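Amino acid adenylation domain-containing protein (Bacillus stratosphericus LAMA 585, PDB 6ULY) probably activates an alpha-keto acid as its acyl adenylate, serving as the adenylation domain of a nonribosomal depsipeptide synthetase module. Local coordinates at residues N272-E282 with V306-L316. Residues are numbered along the deposited sequence; the frame is centred on the assembly and turned at random.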
ATOM      1  N   ASN A 272      13.301  20.227  -4.970  1.00 40.68           N
ATOM      2  CA  ASN A 272      14.537  20.658  -4.324  1.00 49.09           C
ATOM      3  C   ASN A 272      15.769  19.998  -4.938  1.00 50.56           C
ATOM      4  O   ASN A 272      16.861  20.577  -4.898  1.00 42.74           O
ATOM      5  CB  ASN A 272      14.469  20.362  -2.827  1.00 43.83           C
ATOM      6  CG  ASN A 272      15.597  21.014  -2.055  1.00 48.68           C
ATOM      7  OD1 ASN A 272      15.584  22.224  -1.822  1.00 48.39           O
ATOM      8  ND2 ASN A 272      16.580  20.214  -1.654  1.00 45.92           N
ATOM      9  N   PHE A 273      15.621  18.797  -5.509  1.00 50.98           N
ATOM     10  CA  PHE A 273      16.784  18.087  -6.036  1.00 50.86           C
ATOM     11  C   PHE A 273      17.429  18.858  -7.181  1.00 51.28           C
ATOM     12  O   PHE A 273      18.657  18.851  -7.330  1.00 45.41           O
ATOM     13  CB  PHE A 273      16.390  16.677  -6.496  1.00 54.34           C
ATOM     14  CG  PHE A 273      15.662  16.639  -7.818  1.00 54.30           C
ATOM     15  CD1 PHE A 273      14.285  16.542  -7.858  1.00 56.28           C
ATOM     16  CD2 PHE A 273      16.357  16.683  -9.018  1.00 58.54           C
ATOM     17  CE1 PHE A 273      13.612  16.508  -9.067  1.00 60.26           C
ATOM     18  CE2 PHE A 273      15.689  16.651 -10.226  1.00 51.90           C
ATOM     19  CZ  PHE A 273      14.313  16.564 -10.249  1.00 56.10           C
ATOM     20  N   ALA A 274      16.618  19.519  -8.010  1.00 50.84           N
ATOM     21  CA  ALA A 274      17.171  20.265  -9.132  1.00 45.53           C
ATOM     22  C   ALA A 274      18.053  21.405  -8.643  1.00 44.11           C
ATOM     23  O   ALA A 274      19.114  21.670  -9.219  1.00 43.53           O
ATOM     24  CB  ALA A 274      16.045  20.796 -10.018  1.00 42.72           C
ATOM     25  N   PHE A 275      17.634  22.086  -7.575  1.00 44.09           N
ATOM     26  CA  PHE A 275      18.473  23.129  -6.998  1.00 41.60           C
ATOM     27  C   PHE A 275      19.781  22.543  -6.488  1.00 47.58           C
ATOM     28  O   PHE A 275      20.852  23.138  -6.669  1.00 48.64           O
ATOM     29  CB  PHE A 275      17.732  23.843  -5.870  1.00 39.42           C
ATOM     30  CG  PHE A 275      16.506  24.589  -6.325  1.00 46.31           C
ATOM     31  CD1 PHE A 275      15.312  23.918  -6.548  1.00 43.03           C
ATOM     32  CD2 PHE A 275      16.543  25.961  -6.520  1.00 46.34           C
ATOM     33  CE1 PHE A 275      14.186  24.599  -6.967  1.00 45.99           C
ATOM     34  CE2 PHE A 275      15.415  26.647  -6.937  1.00 45.85           C
ATOM     35  CZ  PHE A 275      14.236  25.965  -7.159  1.00 43.88           C
ATOM     36  N   ALA A 276      19.716  21.371  -5.858  1.00 47.86           N
ATOM     37  CA  ALA A 276      20.936  20.726  -5.386  1.00 48.91           C
ATOM     38  C   ALA A 276      21.810  20.280  -6.550  1.00 47.80           C
ATOM     39  O   ALA A 276      23.041  20.347  -6.468  1.00 49.10           O
ATOM     40  CB  ALA A 276      20.586  19.540  -4.492  1.00 53.52           C
ATOM     41  N   MET A 277      21.194  19.819  -7.642  1.00 45.74           N
ATOM     42  CA  MET A 277      21.973  19.425  -8.811  1.00 47.53           C
ATOM     43  C   MET A 277      22.763  20.606  -9.359  1.00 50.00           C
ATOM     44  O   MET A 277      23.946  20.470  -9.692  1.00 51.39           O
ATOM     45  CB  MET A 277      21.056  18.846  -9.891  1.00 47.42           C
ATOM     46  CG  MET A 277      20.513  17.464  -9.583  1.00 55.62           C
ATOM     47  SD  MET A 277      19.446  16.808 -10.888  1.00 51.40           S
ATOM     48  CE  MET A 277      20.653  16.325 -12.114  1.00 53.13           C
ATOM     49  N   ILE A 278      22.129  21.778  -9.454  1.00 50.53           N
ATOM     50  CA  ILE A 278      22.829  22.969  -9.928  1.00 48.84           C
ATOM     51  C   ILE A 278      23.977  23.319  -8.990  1.00 47.31           C
ATOM     52  O   ILE A 278      25.074  23.682  -9.434  1.00 45.54           O
ATOM     53  CB  ILE A 278      21.842  24.142 -10.082  1.00 50.64           C
ATOM     54  CG1 ILE A 278      20.809  23.837 -11.171  1.00 48.75           C
ATOM     55  CG2 ILE A 278      22.584  25.432 -10.408  1.00 46.02           C
ATOM     56  CD1 ILE A 278      21.344  23.959 -12.584  1.00 50.26           C
ATOM     57  N   ASN A 279      23.749  23.211  -7.678  1.00 46.00           N
ATOM     58  CA  ASN A 279      24.807  23.514  -6.719  1.00 49.59           C
ATOM     59  C   ASN A 279      26.018  22.608  -6.908  1.00 55.33           C
ATOM     60  O   ASN A 279      27.140  22.994  -6.560  1.00 56.45           O
ATOM     61  CB  ASN A 279      24.279  23.392  -5.290  1.00 46.34           C
ATOM     62  CG  ASN A 279      23.264  24.467  -4.954  1.00 52.52           C
ATOM     63  OD1 ASN A 279      23.174  25.484  -5.639  1.00 52.35           O
ATOM     64  ND2 ASN A 279      22.500  24.250  -3.891  1.00 48.43           N
ATOM     65  N   ASP A 280      25.819  21.404  -7.448  1.00 51.62           N
ATOM     66  CA  ASP A 280      26.941  20.505  -7.690  1.00 51.71           C
ATOM     67  C   ASP A 280      27.868  21.009  -8.786  1.00 52.88           C
ATOM     68  O   ASP A 280      28.942  20.429  -8.978  1.00 56.43           O
ATOM     69  CB  ASP A 280      26.439  19.108  -8.063  1.00 52.50           C
ATOM     70  CG  ASP A 280      25.740  18.403  -6.912  1.00 61.62           C
ATOM     71  OD1 ASP A 280      26.036  18.717  -5.737  1.00 63.99           O
ATOM     72  OD2 ASP A 280      24.896  17.524  -7.190  1.00 63.47           O
ATOM     73  N   TYR A 281      27.483  22.063  -9.508  1.00 53.97           N
ATOM     74  CA  TYR A 281      28.248  22.593 -10.628  1.00 48.72           C
ATOM     75  C   TYR A 281      28.855  23.958 -10.314  1.00 50.84           C
ATOM     76  O   TYR A 281      28.973  24.804 -11.201  1.00 49.80           O
ATOM     77  CB  TYR A 281      27.367  22.699 -11.872  1.00 48.49           C
ATOM     78  CG  TYR A 281      27.000  21.382 -12.511  1.00 49.11           C
ATOM     79  CD1 TYR A 281      27.698  20.902 -13.614  1.00 48.65           C
ATOM     80  CD2 TYR A 281      25.944  20.623 -12.024  1.00 46.61           C
ATOM     81  CE1 TYR A 281      27.361  19.697 -14.208  1.00 49.26           C
ATOM     82  CE2 TYR A 281      25.599  19.419 -12.610  1.00 47.70           C
ATOM     83  CZ  TYR A 281      26.311  18.959 -13.699  1.00 56.02           C
ATOM     84  OH  TYR A 281      25.969  17.760 -14.283  1.00 60.29           O
ATOM     85  N   GLU A 282      29.247  24.195  -9.059  1.00 50.25           N
ATOM     86  CA  GLU A 282      29.761  25.516  -8.705  1.00 57.19           C
ATOM     87  C   GLU A 282      31.033  25.843  -9.478  1.00 58.76           C
ATOM     88  O   GLU A 282      31.265  27.003  -9.840  1.00 53.02           O
ATOM     89  CB  GLU A 282      30.016  25.608  -7.202  1.00 58.23           C
ATOM     90  CG  GLU A 282      31.151  24.742  -6.694  1.00 69.93           C
ATOM     91  CD  GLU A 282      31.436  24.973  -5.223  1.00 78.20           C
ATOM     92  OE1 GLU A 282      31.060  26.047  -4.707  1.00 79.24           O
ATOM     93  OE2 GLU A 282      32.031  24.081  -4.585  1.00 93.56           O
ATOM     94  N   VAL A 306      15.180  22.166   1.410  1.00 51.31           N
ATOM     95  CA  VAL A 306      16.309  22.179   2.346  1.00 50.66           C
ATOM     96  C   VAL A 306      16.829  23.605   2.437  1.00 50.09           C
ATOM     97  O   VAL A 306      17.182  24.197   1.403  1.00 52.06           O
ATOM     98  CB  VAL A 306      17.413  21.217   1.891  1.00 50.56           C
ATOM     99  CG1 VAL A 306      18.545  21.200   2.907  1.00 52.84           C
ATOM    100  CG2 VAL A 306      16.848  19.816   1.686  1.00 47.41           C
ATOM    101  N   PRO A 307      16.902  24.198   3.637  1.00 52.61           N
ATOM    102  CA  PRO A 307      17.411  25.577   3.736  1.00 51.48           C
ATOM    103  C   PRO A 307      18.784  25.772   3.112  1.00 55.01           C
ATOM    104  O   PRO A 307      18.990  26.726   2.350  1.00 56.02           O
ATOM    105  CB  PRO A 307      17.429  25.826   5.250  1.00 52.58           C
ATOM    106  CG  PRO A 307      16.377  24.920   5.798  1.00 54.45           C
ATOM    107  CD  PRO A 307      16.393  23.697   4.928  1.00 50.66           C
ATOM    108  N   LYS A 308      19.740  24.897   3.420  1.00 54.28           N
ATOM    109  CA  LYS A 308      21.092  25.099   2.915  1.00 57.03           C
ATOM    110  C   LYS A 308      21.188  24.886   1.409  1.00 55.36           C
ATOM    111  O   LYS A 308      22.129  25.385   0.788  1.00 52.33           O
ATOM    112  CB  LYS A 308      22.065  24.181   3.653  1.00 57.88           C
ATOM    113  CG  LYS A 308      22.405  24.684   5.050  1.00 72.13           C
ATOM    114  CD  LYS A 308      23.370  23.758   5.774  1.00 89.54           C
ATOM    115  CE  LYS A 308      23.929  24.421   7.026  1.00110.39           C
ATOM    116  NZ  LYS A 308      24.822  23.517   7.802  1.00115.37           N
ATOM    117  N   THR A 309      20.236  24.170   0.809  1.00 59.12           N
ATOM    118  CA  THR A 309      20.241  24.009  -0.641  1.00 48.85           C
ATOM    119  C   THR A 309      19.843  25.307  -1.333  1.00 52.98           C
ATOM    120  O   THR A 309      20.502  25.745  -2.285  1.00 53.93           O
ATOM    121  CB  THR A 309      19.297  22.877  -1.049  1.00 52.27           C
ATOM    122  OG1 THR A 309      19.792  21.628  -0.552  1.00 59.41           O
ATOM    123  CG2 THR A 309      19.166  22.796  -2.563  1.00 50.89           C
ATOM    124  N   ILE A 310      18.764  25.940  -0.869  1.00 50.77           N
ATOM    125  CA  ILE A 310      18.288  27.154  -1.521  1.00 51.96           C
ATOM    126  C   ILE A 310      19.243  28.311  -1.260  1.00 55.50           C
ATOM    127  O   ILE A 310      19.480  29.145  -2.141  1.00 48.74           O
ATOM    128  CB  ILE A 310      16.854  27.489  -1.066  1.00 50.52           C
ATOM    129  CG1 ILE A 310      16.790  27.666   0.451  1.00 56.99           C
ATOM    130  CG2 ILE A 310      15.888  26.406  -1.521  1.00 55.43           C
ATOM    131  CD1 ILE A 310      15.380  27.875   0.982  1.00 57.42           C
ATOM    132  N   HIS A 311      19.809  28.386  -0.053  1.00 57.78           N
ATOM    133  CA  HIS A 311      20.733  29.472   0.254  1.00 56.17           C
ATOM    134  C   HIS A 311      21.985  29.379  -0.608  1.00 62.08           C
ATOM    135  O   HIS A 311      22.444  30.382  -1.168  1.00 56.08           O
ATOM    136  CB  HIS A 311      21.104  29.452   1.736  1.00 54.42           C
ATOM    137  CG  HIS A 311      22.012  30.572   2.140  1.00 76.18           C
ATOM    138  ND1 HIS A 311      23.320  30.370   2.526  1.00 78.42           N
ATOM    139  CD2 HIS A 311      21.803  31.909   2.204  1.00 77.35           C
ATOM    140  CE1 HIS A 311      23.875  31.532   2.818  1.00 82.13           C
ATOM    141  NE2 HIS A 311      22.977  32.482   2.633  1.00 82.13           N
ATOM    142  N   ARG A 312      22.556  28.178  -0.724  1.00 59.68           N
ATOM    143  CA  ARG A 312      23.714  27.996  -1.593  1.00 59.72           C
ATOM    144  C   ARG A 312      23.352  28.291  -3.042  1.00 53.81           C
ATOM    145  O   ARG A 312      24.144  28.883  -3.783  1.00 57.15           O
ATOM    146  CB  ARG A 312      24.255  26.572  -1.451  1.00 60.38           C
ATOM    147  CG  ARG A 312      25.546  26.310  -2.210  1.00 65.46           C
ATOM    148  CD  ARG A 312      26.723  27.013  -1.558  1.00 83.02           C
ATOM    149  NE  ARG A 312      27.838  27.192  -2.484  1.00 95.50           N
ATOM    150  CZ  ARG A 312      28.947  27.866  -2.196  1.00103.82           C
ATOM    151  NH1 ARG A 312      29.096  28.430  -1.003  1.00112.23           N
ATOM    152  NH2 ARG A 312      29.909  27.979  -3.102  1.00 93.37           N
ATOM    153  N   PHE A 313      22.154  27.887  -3.461  1.00 51.64           N
ATOM    154  CA  PHE A 313      21.697  28.161  -4.818  1.00 48.81           C
ATOM    155  C   PHE A 313      21.659  29.661  -5.087  1.00 51.34           C
ATOM    156  O   PHE A 313      22.114  30.126  -6.137  1.00 48.02           O
ATOM    157  CB  PHE A 313      20.317  27.533  -5.012  1.00 49.08           C
ATOM    158  CG  PHE A 313      19.808  27.570  -6.419  1.00 42.08           C
ATOM    159  CD1 PHE A 313      19.094  28.662  -6.884  1.00 39.15           C
ATOM    160  CD2 PHE A 313      19.996  26.487  -7.262  1.00 38.70           C
ATOM    161  CE1 PHE A 313      18.602  28.684  -8.169  1.00 36.80           C
ATOM    162  CE2 PHE A 313      19.505  26.502  -8.546  1.00 39.05           C
ATOM    163  CZ  PHE A 313      18.809  27.604  -9.004  1.00 42.45           C
ATOM    164  N   LEU A 314      21.120  30.434  -4.140  1.00 50.24           N
ATOM    165  CA  LEU A 314      21.050  31.882  -4.317  1.00 56.20           C
ATOM    166  C   LEU A 314      22.438  32.511  -4.269  1.00 53.83           C
ATOM    167  O   LEU A 314      22.712  33.484  -4.982  1.00 53.54           O
ATOM    168  CB  LEU A 314      20.149  32.496  -3.246  1.00 53.52           C
ATOM    169  CG  LEU A 314      18.684  32.048  -3.256  1.00 52.54           C
ATOM    170  CD1 LEU A 314      17.994  32.456  -1.961  1.00 52.38           C
ATOM    171  CD2 LEU A 314      17.948  32.622  -4.461  1.00 45.24           C
ATOM    172  N   HIS A 315      23.322  31.971  -3.430  1.00 52.68           N
ATOM    173  CA  HIS A 315      24.676  32.502  -3.324  1.00 56.93           C
ATOM    174  C   HIS A 315      25.466  32.233  -4.599  1.00 57.40           C
ATOM    175  O   HIS A 315      26.117  33.133  -5.142  1.00 57.41           O
ATOM    176  CB  HIS A 315      25.368  31.886  -2.106  1.00 63.80           C
ATOM    177  CG  HIS A 315      26.727  32.445  -1.823  1.00 75.42           C
ATOM    178  ND1 HIS A 315      27.889  31.790  -2.172  1.00 73.99           N
ATOM    179  CD2 HIS A 315      27.111  33.589  -1.209  1.00 85.45           C
ATOM    180  CE1 HIS A 315      28.929  32.510  -1.793  1.00 76.31           C
ATOM    181  NE2 HIS A 315      28.484  33.607  -1.206  1.00 76.18           N
ATOM    182  N   LEU A 316      25.397  30.999  -5.107  1.00 54.73           N
ATOM    183  CA  LEU A 316      26.153  30.645  -6.303  1.00 57.84           C
ATOM    184  C   LEU A 316      25.730  31.484  -7.500  1.00 56.49           C
ATOM    185  O   LEU A 316      26.567  31.860  -8.331  1.00 47.59           O
ATOM    186  CB  LEU A 316      25.977  29.160  -6.620  1.00 54.53           C
ATOM    187  CG  LEU A 316      26.790  28.161  -5.795  1.00 67.20           C
ATOM    188  CD1 LEU A 316      26.350  26.741  -6.106  1.00 63.73           C
ATOM    189  CD2 LEU A 316      28.276  28.318  -6.059  1.00 75.12           C
TER
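Phe275 turns its ring edge onto the face of Phe313 in a T-shaped pair, with centroids 4.7 Å apart. The pair illustrates how neighbouring helices interlock in the alpha/beta core of an AMP-binding (ANL) fold: helices 272-279 and 307-316 follow the parallel strands 267-270 and 297-301 and cross at 47°. Phe275 CD2 stands 3.4 Å above the centre of the Phe313 ring, whose CE2 also meets Ile278 CB. A first torsion of -172° swings the Phe313 ring away from its own backbone nitrogen and across to helix 272-279, and Ile327 of strand 327-333 touches both phenylalanine side chains.

Beside the aromatic pair, the helices exchange knobs into holes. Thr309 enters among Asn272, Phe275, Ala276 and Asn279, its CG2 methyl 3.6 Å from Ala276 N, while its hydroxyl is hydrogen-bonded to Thr562 of helix 560-570. Asn279 answers from the other helix, lodged among Thr309, Arg312, Phe313 and Leu316. Its ND2 gives a 3.0 Å hydrogen bond to Thr309 O, on a lone pair in the carbonyl plane; that oxygen also accepts the helical bond from Phe313 N.

At the N-terminal ends of the helices, with the Asn272 side chain about 8 Å from the bound adenylate, Asn272 OD1 receives Asn300 ND2 and a weak 3.3 Å bond from Val306 N, while ND2 is hydrogen-bonded to Gln565. At the far end, Glu282 CB packs on Leu316 CD2, and the Glu282 carboxylate is divided between two arginines: OE2 bridges to Arg557, and OE1 forms a 2.8 Å salt bridge to Arg312 NH2, its hydrogen bond weak and bent, with carboxylate and guanidinium planes 86° apart.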